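Long-range contacts in DTDP-4-dehydrorhamnose reductase, rfbD ortholog (Clostridium acetobutylicum, PDB 1VL0), which binds NADH and probably catalyses the reduction of dTDP-6-deoxy-L-lyxo-4-hexulose to dTDP-L-rhamnose: residues N169-M174 against K284-L289; K185-Q190 against C224-F229. All blocks are in the same frame, centred on the assembly; numbering follows the deposited sequence.

Contact 1. Residues N169-M174 against K284-L289; sequences NFVKTM and KEYIDL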
ATOM      1  N   ASN A 169     -33.079  -1.754  -9.673  1.00 41.07           N
ATOM      2  CA  ASN A 169     -32.324  -0.546  -9.867  1.00 41.37           C
ATOM      3  C   ASN A 169     -33.255   0.666  -9.974  1.00 41.62           C
ATOM      4  O   ASN A 169     -34.481   0.547  -9.928  1.00 40.23           O
ATOM      5  CB  ASN A 169     -31.438  -0.667 -11.113  1.00 42.70           C
ATOM      6  CG  ASN A 169     -32.225  -0.802 -12.382  1.00 42.49           C
ATOM      7  OD1 ASN A 169     -32.975   0.087 -12.739  1.00 38.37           O
ATOM      8  ND2 ASN A 169     -32.050  -1.923 -13.088  1.00 36.21           N
ATOM      9  N   PHE A 170     -32.658   1.842 -10.106  1.00 42.34           N
ATOM     10  CA  PHE A 170     -33.398   3.100 -10.067  1.00 42.17           C
ATOM     11  C   PHE A 170     -34.317   3.256 -11.243  1.00 42.08           C
ATOM     12  O   PHE A 170     -35.373   3.880 -11.140  1.00 41.73           O
ATOM     13  CB  PHE A 170     -32.402   4.252 -10.068  1.00 44.16           C
ATOM     14  CG  PHE A 170     -33.021   5.605  -9.994  1.00 42.22           C
ATOM     15  CD1 PHE A 170     -33.510   6.078  -8.808  1.00 43.69           C
ATOM     16  CD2 PHE A 170     -33.075   6.422 -11.105  1.00 41.39           C
ATOM     17  CE1 PHE A 170     -34.031   7.366  -8.735  1.00 44.18           C
ATOM     18  CE2 PHE A 170     -33.603   7.674 -11.043  1.00 41.12           C
ATOM     19  CZ  PHE A 170     -34.094   8.151  -9.865  1.00 42.23           C
ATOM     20  N   VAL A 171     -33.914   2.686 -12.381  1.00 40.92           N
ATOM     21  CA  VAL A 171     -34.726   2.758 -13.583  1.00 41.58           C
ATOM     22  C   VAL A 171     -36.055   2.031 -13.365  1.00 41.78           C
ATOM     23  O   VAL A 171     -37.133   2.621 -13.567  1.00 41.51           O
ATOM     24  CB  VAL A 171     -33.979   2.230 -14.840  1.00 40.03           C
ATOM     25  CG1 VAL A 171     -34.846   2.344 -16.069  1.00 41.39           C
ATOM     26  CG2 VAL A 171     -32.698   2.997 -15.053  1.00 44.28           C
ATOM     27  N   LYS A 172     -35.965   0.762 -12.957  1.00 42.98           N
ATOM     28  CA  LYS A 172     -37.151  -0.042 -12.661  1.00 43.76           C
ATOM     29  C   LYS A 172     -38.024   0.569 -11.558  1.00 43.88           C
ATOM     30  O   LYS A 172     -39.258   0.610 -11.651  1.00 44.42           O
ATOM     31  CB  LYS A 172     -36.745  -1.486 -12.324  1.00 44.19           C
ATOM     32  CG  LYS A 172     -36.187  -2.246 -13.513  1.00 43.05           C
ATOM     33  CD  LYS A 172     -35.990  -3.752 -13.172  1.00 46.92           C
ATOM     34  CE  LYS A 172     -35.415  -4.545 -14.316  1.00 47.67           C
ATOM     35  NZ  LYS A 172     -35.341  -6.028 -13.943  1.00 50.47           N
ATOM     36  N   THR A 173     -37.372   1.064 -10.519  1.00 45.04           N
ATOM     37  CA  THR A 173     -38.060   1.754  -9.435  1.00 44.68           C
ATOM     38  C   THR A 173     -38.874   2.959  -9.900  1.00 44.70           C
ATOM     39  O   THR A 173     -40.053   3.076  -9.582  1.00 44.36           O
ATOM     40  CB  THR A 173     -37.023   2.172  -8.411  1.00 46.52           C
ATOM     41  OG1 THR A 173     -36.456   0.982  -7.844  1.00 45.60           O
ATOM     42  CG2 THR A 173     -37.648   2.915  -7.230  1.00 44.12           C
HETATM   43  N   MSE A 174     -38.225   3.853 -10.638  1.00 45.15           N
HETATM   44  CA  MSE A 174     -38.885   5.003 -11.200  1.00 45.53           C
HETATM   45  C   MSE A 174     -40.051   4.636 -12.087  1.00 46.13           C
HETATM   46  O   MSE A 174     -41.073   5.279 -12.014  1.00 45.90           O
HETATM   47  CB  MSE A 174     -37.909   5.829 -12.033  1.00 46.62           C
HETATM   48  CG  MSE A 174     -37.034   6.735 -11.230  1.00 46.23           C
HETATM   49 SE   MSE A 174     -38.016   7.991  -9.992  1.00 60.45          SE
HETATM   50  CE  MSE A 174     -37.577   7.066  -8.385  1.00 46.34           C
ATOM     51  N   LYS A 284     -31.157   4.841 -23.123  1.00 40.48           N
ATOM     52  CA  LYS A 284     -32.129   4.545 -24.188  1.00 42.66           C
ATOM     53  C   LYS A 284     -32.046   3.090 -24.633  1.00 41.62           C
ATOM     54  O   LYS A 284     -33.088   2.437 -24.836  1.00 43.91           O
ATOM     55  CB  LYS A 284     -31.976   5.459 -25.396  1.00 42.82           C
ATOM     56  CG  LYS A 284     -33.105   5.259 -26.410  1.00 45.45           C
ATOM     57  CD  LYS A 284     -33.217   6.323 -27.476  1.00 48.92           C
ATOM     58  CE  LYS A 284     -34.543   6.168 -28.253  1.00 51.12           C
ATOM     59  NZ  LYS A 284     -34.759   4.757 -28.809  1.00 42.75           N
ATOM     60  N   GLU A 285     -30.839   2.564 -24.798  1.00 43.13           N
ATOM     61  CA  GLU A 285     -30.668   1.156 -25.233  1.00 43.73           C
ATOM     62  C   GLU A 285     -31.316   0.220 -24.190  1.00 43.65           C
ATOM     63  O   GLU A 285     -31.932  -0.801 -24.497  1.00 44.72           O
ATOM     64  CB  GLU A 285     -29.190   0.873 -25.436  1.00 44.33           C
ATOM     65  CG  GLU A 285     -28.811  -0.558 -25.750  1.00 47.85           C
ATOM     66  CD  GLU A 285     -27.305  -0.842 -25.600  1.00 48.77           C
ATOM     67  OE1 GLU A 285     -26.772  -0.794 -24.455  1.00 49.78           O
ATOM     68  OE2 GLU A 285     -26.639  -1.163 -26.625  1.00 51.91           O
ATOM     69  N   TYR A 286     -31.182   0.581 -22.935  1.00 41.83           N
ATOM     70  CA  TYR A 286     -31.690  -0.228 -21.844  1.00 41.59           C
ATOM     71  C   TYR A 286     -33.205  -0.203 -21.780  1.00 42.51           C
ATOM     72  O   TYR A 286     -33.844  -1.270 -21.665  1.00 42.82           O
ATOM     73  CB  TYR A 286     -31.090   0.214 -20.507  1.00 43.51           C
ATOM     74  CG  TYR A 286     -31.603  -0.568 -19.310  1.00 39.64           C
ATOM     75  CD1 TYR A 286     -31.253  -1.891 -19.122  1.00 43.73           C
ATOM     76  CD2 TYR A 286     -32.397   0.030 -18.379  1.00 42.06           C
ATOM     77  CE1 TYR A 286     -31.716  -2.603 -18.036  1.00 42.92           C
ATOM     78  CE2 TYR A 286     -32.862  -0.653 -17.279  1.00 44.71           C
ATOM     79  CZ  TYR A 286     -32.523  -1.967 -17.108  1.00 39.35           C
ATOM     80  OH  TYR A 286     -33.005  -2.619 -16.015  1.00 38.58           O
ATOM     81  N   ILE A 287     -33.782   0.984 -21.831  1.00 43.40           N
ATOM     82  CA  ILE A 287     -35.228   1.155 -21.835  1.00 43.66           C
ATOM     83  C   ILE A 287     -35.836   0.407 -23.029  1.00 43.40           C
ATOM     84  O   ILE A 287     -36.848  -0.263 -22.851  1.00 42.10           O
ATOM     85  CB  ILE A 287     -35.640   2.657 -21.888  1.00 44.45           C
ATOM     86  CG1 ILE A 287     -35.107   3.440 -20.708  1.00 50.02           C
ATOM     87  CG2 ILE A 287     -37.170   2.837 -21.980  1.00 47.02           C
ATOM     88  CD1 ILE A 287     -35.655   3.108 -19.452  1.00 51.01           C
ATOM     89  N   ASP A 288     -35.200   0.471 -24.203  1.00 44.24           N
ATOM     90  CA  ASP A 288     -35.671  -0.243 -25.373  1.00 45.65           C
ATOM     91  C   ASP A 288     -35.701  -1.762 -25.105  1.00 46.87           C
ATOM     92  O   ASP A 288     -36.642  -2.409 -25.441  1.00 47.70           O
ATOM     93  CB  ASP A 288     -34.804   0.078 -26.601  1.00 46.25           C
ATOM     94  CG  ASP A 288     -34.977   1.549 -27.112  1.00 56.23           C
ATOM     95  OD1 ASP A 288     -35.857   2.311 -26.633  1.00 50.96           O
ATOM     96  OD2 ASP A 288     -34.248   2.007 -28.005  1.00 59.04           O
ATOM     97  N   LEU A 289     -34.646  -2.304 -24.524  1.00 49.64           N
ATOM     98  CA  LEU A 289     -34.586  -3.698 -24.114  1.00 50.71           C
ATOM     99  C   LEU A 289     -35.733  -4.056 -23.183  1.00 51.74           C
ATOM    100  O   LEU A 289     -36.360  -5.108 -23.325  1.00 53.21           O
ATOM    101  CB  LEU A 289     -33.245  -4.002 -23.424  1.00 52.12           C
ATOM    102  CG  LEU A 289     -32.971  -5.461 -23.031  1.00 53.18           C
ATOM    103  CD1 LEU A 289     -32.844  -6.323 -24.261  1.00 60.06           C
ATOM    104  CD2 LEU A 289     -31.727  -5.562 -22.187  1.00 54.95           C
TER
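The ring of Tyr286 meets Val171 at its edge: Val171 CG1 lies close to the ring plane, 3.8 Å from Tyr286 CE2. Within the first segment, Met174 CG lies over one face of the Phe170 ring, offset toward the rim. The side chains of Asn169 and Tyr286 come at each other from opposite directions, amide and ring planes 62° apart and Asn169 ND2 3.2 Å from Tyr286 OH. That hydroxyl is hydrogen-bonded to the carbonyl oxygen of Gly165, while Asn169 ND2 is hydrogen-bonded to Gln23 OE1. Lys172 crosses the tyrosine at about a right angle, bringing its CE to 3.5 Å from Tyr286 OH. The contact joins the first turn of helix 170-180 to the C-terminal helix 279-290; their local axes are 11.9 Å apart and inclined at 56°, so that the helices meet through side chains. Asn169 is the N-cap of the former helix. With CG set between the backbone N and the carbonyl carbon (chi1 64°), its OD1 turns back to accept from Lys172 N at 3.1 Å and, weakly, from Val171 N. One amide therefore caps the helix through its oxygen and through its nitrogen reaches Gln23, a residue of the NADH site. The next residue after the tyrosine, Ile287, extends its CD1 to 3.6 Å from Val171 CG1.

Contact 2. Residues K185-Q190 against C224-F229; sequences KVVHDQ and CSWYDF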
ATOM      1  N   LYS A 185     -41.149  13.277  -6.098  1.00 54.17           N
ATOM      2  CA  LYS A 185     -40.010  14.115  -5.700  1.00 55.60           C
ATOM      3  C   LYS A 185     -38.739  13.290  -5.811  1.00 53.53           C
ATOM      4  O   LYS A 185     -38.683  12.169  -5.297  1.00 50.96           O
ATOM      5  CB  LYS A 185     -40.181  14.612  -4.266  1.00 56.46           C
ATOM      6  CG  LYS A 185     -41.273  15.647  -4.115  1.00 57.98           C
ATOM      7  CD  LYS A 185     -41.349  16.142  -2.664  1.00 62.50           C
ATOM      8  CE  LYS A 185     -42.498  17.120  -2.463  1.00 69.63           C
ATOM      9  NZ  LYS A 185     -42.460  17.769  -1.103  1.00 73.84           N
ATOM     10  N   VAL A 186     -37.754  13.828  -6.537  1.00 52.13           N
ATOM     11  CA  VAL A 186     -36.459  13.161  -6.732  1.00 50.74           C
ATOM     12  C   VAL A 186     -35.326  14.162  -6.433  1.00 50.33           C
ATOM     13  O   VAL A 186     -35.390  15.314  -6.844  1.00 49.79           O
ATOM     14  CB  VAL A 186     -36.323  12.577  -8.168  1.00 50.53           C
ATOM     15  CG1 VAL A 186     -35.018  11.807  -8.332  1.00 48.02           C
ATOM     16  CG2 VAL A 186     -37.450  11.646  -8.490  1.00 52.99           C
ATOM     17  N   VAL A 187     -34.296  13.724  -5.717  1.00 51.00           N
ATOM     18  CA  VAL A 187     -33.201  14.623  -5.328  1.00 52.72           C
ATOM     19  C   VAL A 187     -32.467  15.185  -6.518  1.00 50.91           C
ATOM     20  O   VAL A 187     -32.082  14.444  -7.437  1.00 49.84           O
ATOM     21  CB  VAL A 187     -32.128  13.983  -4.376  1.00 52.98           C
ATOM     22  CG1 VAL A 187     -32.695  13.800  -2.995  1.00 61.84           C
ATOM     23  CG2 VAL A 187     -31.573  12.658  -4.912  1.00 54.59           C
ATOM     24  N   HIS A 188     -32.302  16.502  -6.497  1.00 48.94           N
ATOM     25  CA  HIS A 188     -31.561  17.241  -7.528  1.00 50.47           C
ATOM     26  C   HIS A 188     -30.164  17.750  -7.033  1.00 51.30           C
ATOM     27  O   HIS A 188     -29.360  18.307  -7.794  1.00 52.08           O
ATOM     28  CB  HIS A 188     -32.411  18.420  -7.995  1.00 49.27           C
ATOM     29  CG  HIS A 188     -31.992  18.995  -9.306  1.00 55.87           C
ATOM     30  ND1 HIS A 188     -31.447  18.230 -10.321  1.00 58.45           N
ATOM     31  CD2 HIS A 188     -32.071  20.255  -9.786  1.00 54.56           C
ATOM     32  CE1 HIS A 188     -31.194  19.002 -11.363  1.00 58.94           C
ATOM     33  NE2 HIS A 188     -31.568  20.233 -11.065  1.00 59.64           N
ATOM     34  N   ASP A 189     -29.881  17.541  -5.753  1.00 51.07           N
ATOM     35  CA  ASP A 189     -28.632  17.996  -5.155  1.00 49.88           C
ATOM     36  C   ASP A 189     -27.615  16.871  -4.979  1.00 48.95           C
ATOM     37  O   ASP A 189     -26.658  17.012  -4.253  1.00 49.96           O
ATOM     38  CB  ASP A 189     -28.890  18.757  -3.844  1.00 50.64           C
ATOM     39  CG  ASP A 189     -29.518  17.906  -2.753  1.00 54.14           C
ATOM     40  OD1 ASP A 189     -29.726  16.693  -2.950  1.00 58.10           O
ATOM     41  OD2 ASP A 189     -29.842  18.388  -1.626  1.00 58.58           O
ATOM     42  N   GLN A 190     -27.813  15.747  -5.650  1.00 46.00           N
ATOM     43  CA  GLN A 190     -26.802  14.688  -5.682  1.00 44.57           C
ATOM     44  C   GLN A 190     -26.541  14.369  -7.154  1.00 44.78           C
ATOM     45  O   GLN A 190     -27.486  14.118  -7.891  1.00 43.19           O
ATOM     46  CB  GLN A 190     -27.295  13.436  -4.982  1.00 45.42           C
ATOM     47  CG  GLN A 190     -27.650  13.598  -3.466  1.00 46.86           C
ATOM     48  CD  GLN A 190     -28.200  12.291  -2.871  1.00 48.72           C
ATOM     49  OE1 GLN A 190     -27.851  11.189  -3.334  1.00 57.24           O
ATOM     50  NE2 GLN A 190     -29.060  12.406  -1.870  1.00 49.51           N
ATOM     51  N   CYS A 224     -25.261  14.138 -14.417  1.00 41.19           N
ATOM     52  CA  CYS A 224     -26.588  14.625 -14.073  1.00 41.32           C
ATOM     53  C   CYS A 224     -26.925  14.350 -12.605  1.00 41.29           C
ATOM     54  O   CYS A 224     -26.170  13.706 -11.890  1.00 39.22           O
ATOM     55  CB  CYS A 224     -27.618  13.998 -15.007  1.00 43.37           C
ATOM     56  SG  CYS A 224     -27.877  12.205 -14.781  1.00 42.52           S
ATOM     57  N   SER A 225     -28.050  14.889 -12.152  1.00 42.38           N
ATOM     58  CA  SER A 225     -28.618  14.547 -10.856  1.00 41.19           C
ATOM     59  C   SER A 225     -29.576  13.371 -10.994  1.00 42.42           C
ATOM     60  O   SER A 225     -29.971  13.024 -12.123  1.00 44.83           O
ATOM     61  CB  SER A 225     -29.411  15.730 -10.295  1.00 43.04           C
ATOM     62  OG  SER A 225     -30.590  15.922 -11.078  1.00 41.14           O
ATOM     63  N   TRP A 226     -29.998  12.793  -9.857  1.00 43.36           N
ATOM     64  CA  TRP A 226     -31.046  11.748  -9.862  1.00 43.69           C
ATOM     65  C   TRP A 226     -32.347  12.257 -10.466  1.00 43.27           C
ATOM     66  O   TRP A 226     -33.037  11.495 -11.168  1.00 43.35           O
ATOM     67  CB  TRP A 226     -31.325  11.167  -8.482  1.00 42.19           C
ATOM     68  CG  TRP A 226     -30.221  10.378  -7.908  1.00 40.73           C
ATOM     69  CD1 TRP A 226     -29.365  10.775  -6.908  1.00 41.69           C
ATOM     70  CD2 TRP A 226     -29.852   9.032  -8.232  1.00 36.77           C
ATOM     71  NE1 TRP A 226     -28.476   9.768  -6.615  1.00 44.02           N
ATOM     72  CE2 TRP A 226     -28.745   8.691  -7.418  1.00 36.97           C
ATOM     73  CE3 TRP A 226     -30.322   8.087  -9.155  1.00 42.43           C
ATOM     74  CZ2 TRP A 226     -28.124   7.443  -7.476  1.00 45.51           C
ATOM     75  CZ3 TRP A 226     -29.698   6.863  -9.232  1.00 39.25           C
ATOM     76  CH2 TRP A 226     -28.605   6.542  -8.391  1.00 42.55           C
ATOM     77  N   TYR A 227     -32.668  13.526 -10.200  1.00 45.93           N
ATOM     78  CA  TYR A 227     -33.815  14.202 -10.793  1.00 45.31           C
ATOM     79  C   TYR A 227     -33.723  14.165 -12.346  1.00 44.64           C
ATOM     80  O   TYR A 227     -34.631  13.720 -13.034  1.00 45.66           O
ATOM     81  CB  TYR A 227     -33.944  15.632 -10.227  1.00 46.67           C
ATOM     82  CG  TYR A 227     -34.872  16.515 -11.042  1.00 46.24           C
ATOM     83  CD1 TYR A 227     -36.263  16.423 -10.911  1.00 51.22           C
ATOM     84  CD2 TYR A 227     -34.353  17.399 -11.993  1.00 50.29           C
ATOM     85  CE1 TYR A 227     -37.103  17.204 -11.684  1.00 50.41           C
ATOM     86  CE2 TYR A 227     -35.172  18.177 -12.766  1.00 50.30           C
ATOM     87  CZ  TYR A 227     -36.557  18.079 -12.611  1.00 51.44           C
ATOM     88  OH  TYR A 227     -37.367  18.868 -13.377  1.00 49.59           O
ATOM     89  N   ASP A 228     -32.589  14.577 -12.896  1.00 45.08           N
ATOM     90  CA  ASP A 228     -32.396  14.565 -14.331  1.00 42.79           C
ATOM     91  C   ASP A 228     -32.531  13.127 -14.889  1.00 43.23           C
ATOM     92  O   ASP A 228     -33.039  12.905 -15.986  1.00 43.47           O
ATOM     93  CB  ASP A 228     -31.013  15.051 -14.684  1.00 44.85           C
ATOM     94  CG  ASP A 228     -30.746  16.497 -14.320  1.00 49.08           C
ATOM     95  OD1 ASP A 228     -31.672  17.328 -14.434  1.00 52.30           O
ATOM     96  OD2 ASP A 228     -29.612  16.858 -13.923  1.00 45.68           O
ATOM     97  N   PHE A 229     -32.035  12.172 -14.136  1.00 42.31           N
ATOM     98  CA  PHE A 229     -32.078  10.737 -14.514  1.00 42.03           C
ATOM     99  C   PHE A 229     -33.558  10.325 -14.635  1.00 43.80           C
ATOM    100  O   PHE A 229     -33.974   9.781 -15.666  1.00 44.37           O
ATOM    101  CB  PHE A 229     -31.316   9.974 -13.451  1.00 41.41           C
ATOM    102  CG  PHE A 229     -31.051   8.521 -13.734  1.00 43.82           C
ATOM    103  CD1 PHE A 229     -31.401   7.891 -14.932  1.00 38.85           C
ATOM    104  CD2 PHE A 229     -30.409   7.765 -12.768  1.00 45.16           C
ATOM    105  CE1 PHE A 229     -31.119   6.531 -15.140  1.00 44.13           C
ATOM    106  CE2 PHE A 229     -30.129   6.413 -12.995  1.00 43.53           C
ATOM    107  CZ  PHE A 229     -30.504   5.802 -14.174  1.00 42.34           C
TER
HETATM  108  O   HOH W   1     -25.795   9.818  -4.914  1.00 40.79           O
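A capping box formed by Ser225 and Asp228 starts helix 226-237, and the end of strand 183-187 and the loop after it dock against this N-terminal turn. Within the box Asp228 N donates to Ser225 OG, and Ser225 N donates to Asp228 OD2 with an almost straight N-H...O angle of 176°. His188 joins the serine from outside the box: its ND1 lies 2.6 Å from Ser225 OG in a hydrogen bond that either atom could donate, with the hydroxyl at the edge of the imidazole. With CG anti to the backbone N (chi1 -162°), the imidazole also receives the edge of Tyr227 over one face, Tyr227 CD2 standing 3.5 Å from His188 ND1 in an edge-to-face pair with planes 66° apart. Tyr227 N donates to Val187 O at 3.0 Å, and Val186 CG1 packs 3.4 Å from Trp226 C. Farther along, Val187 CG2 lies 3.5 Å from Trp226 CD1, and a water bridges Trp226 NE1 to Gln190 OE1, whose NE2 is hydrogen-bonded to Thr248 OG1. Ser225 OG is thus gripped by both the helix backbone and the imidazole, while the nearby Asp228 carboxylate could modestly favour a protonated His188, though the Ser225 bond does not settle its charge.

In the fold
From the N terminus the chain first builds most of the large mixed sheet, whose strands up to 155-164 run parallel, then enters helix 170-180 through 169-174, the first half of contact 1. It continues directly into strand 183-187 and the 185-190 half of contact 2. That contact closes the shorter loop, after 33 intervening residues, when the chain reaches 224-229. Contact 1 closes only after 109, at helix 279-290 near the C terminus, so contact 2 is nested within it. The two meet where Phe170 packs against Phe229 and Trp226, while Val171 also touches Phe229. Met174 against Val186 ties helix 170-180 to strand 183-187, and Phe229 on Leu283 joins helix 226-237 to the C-terminal helix.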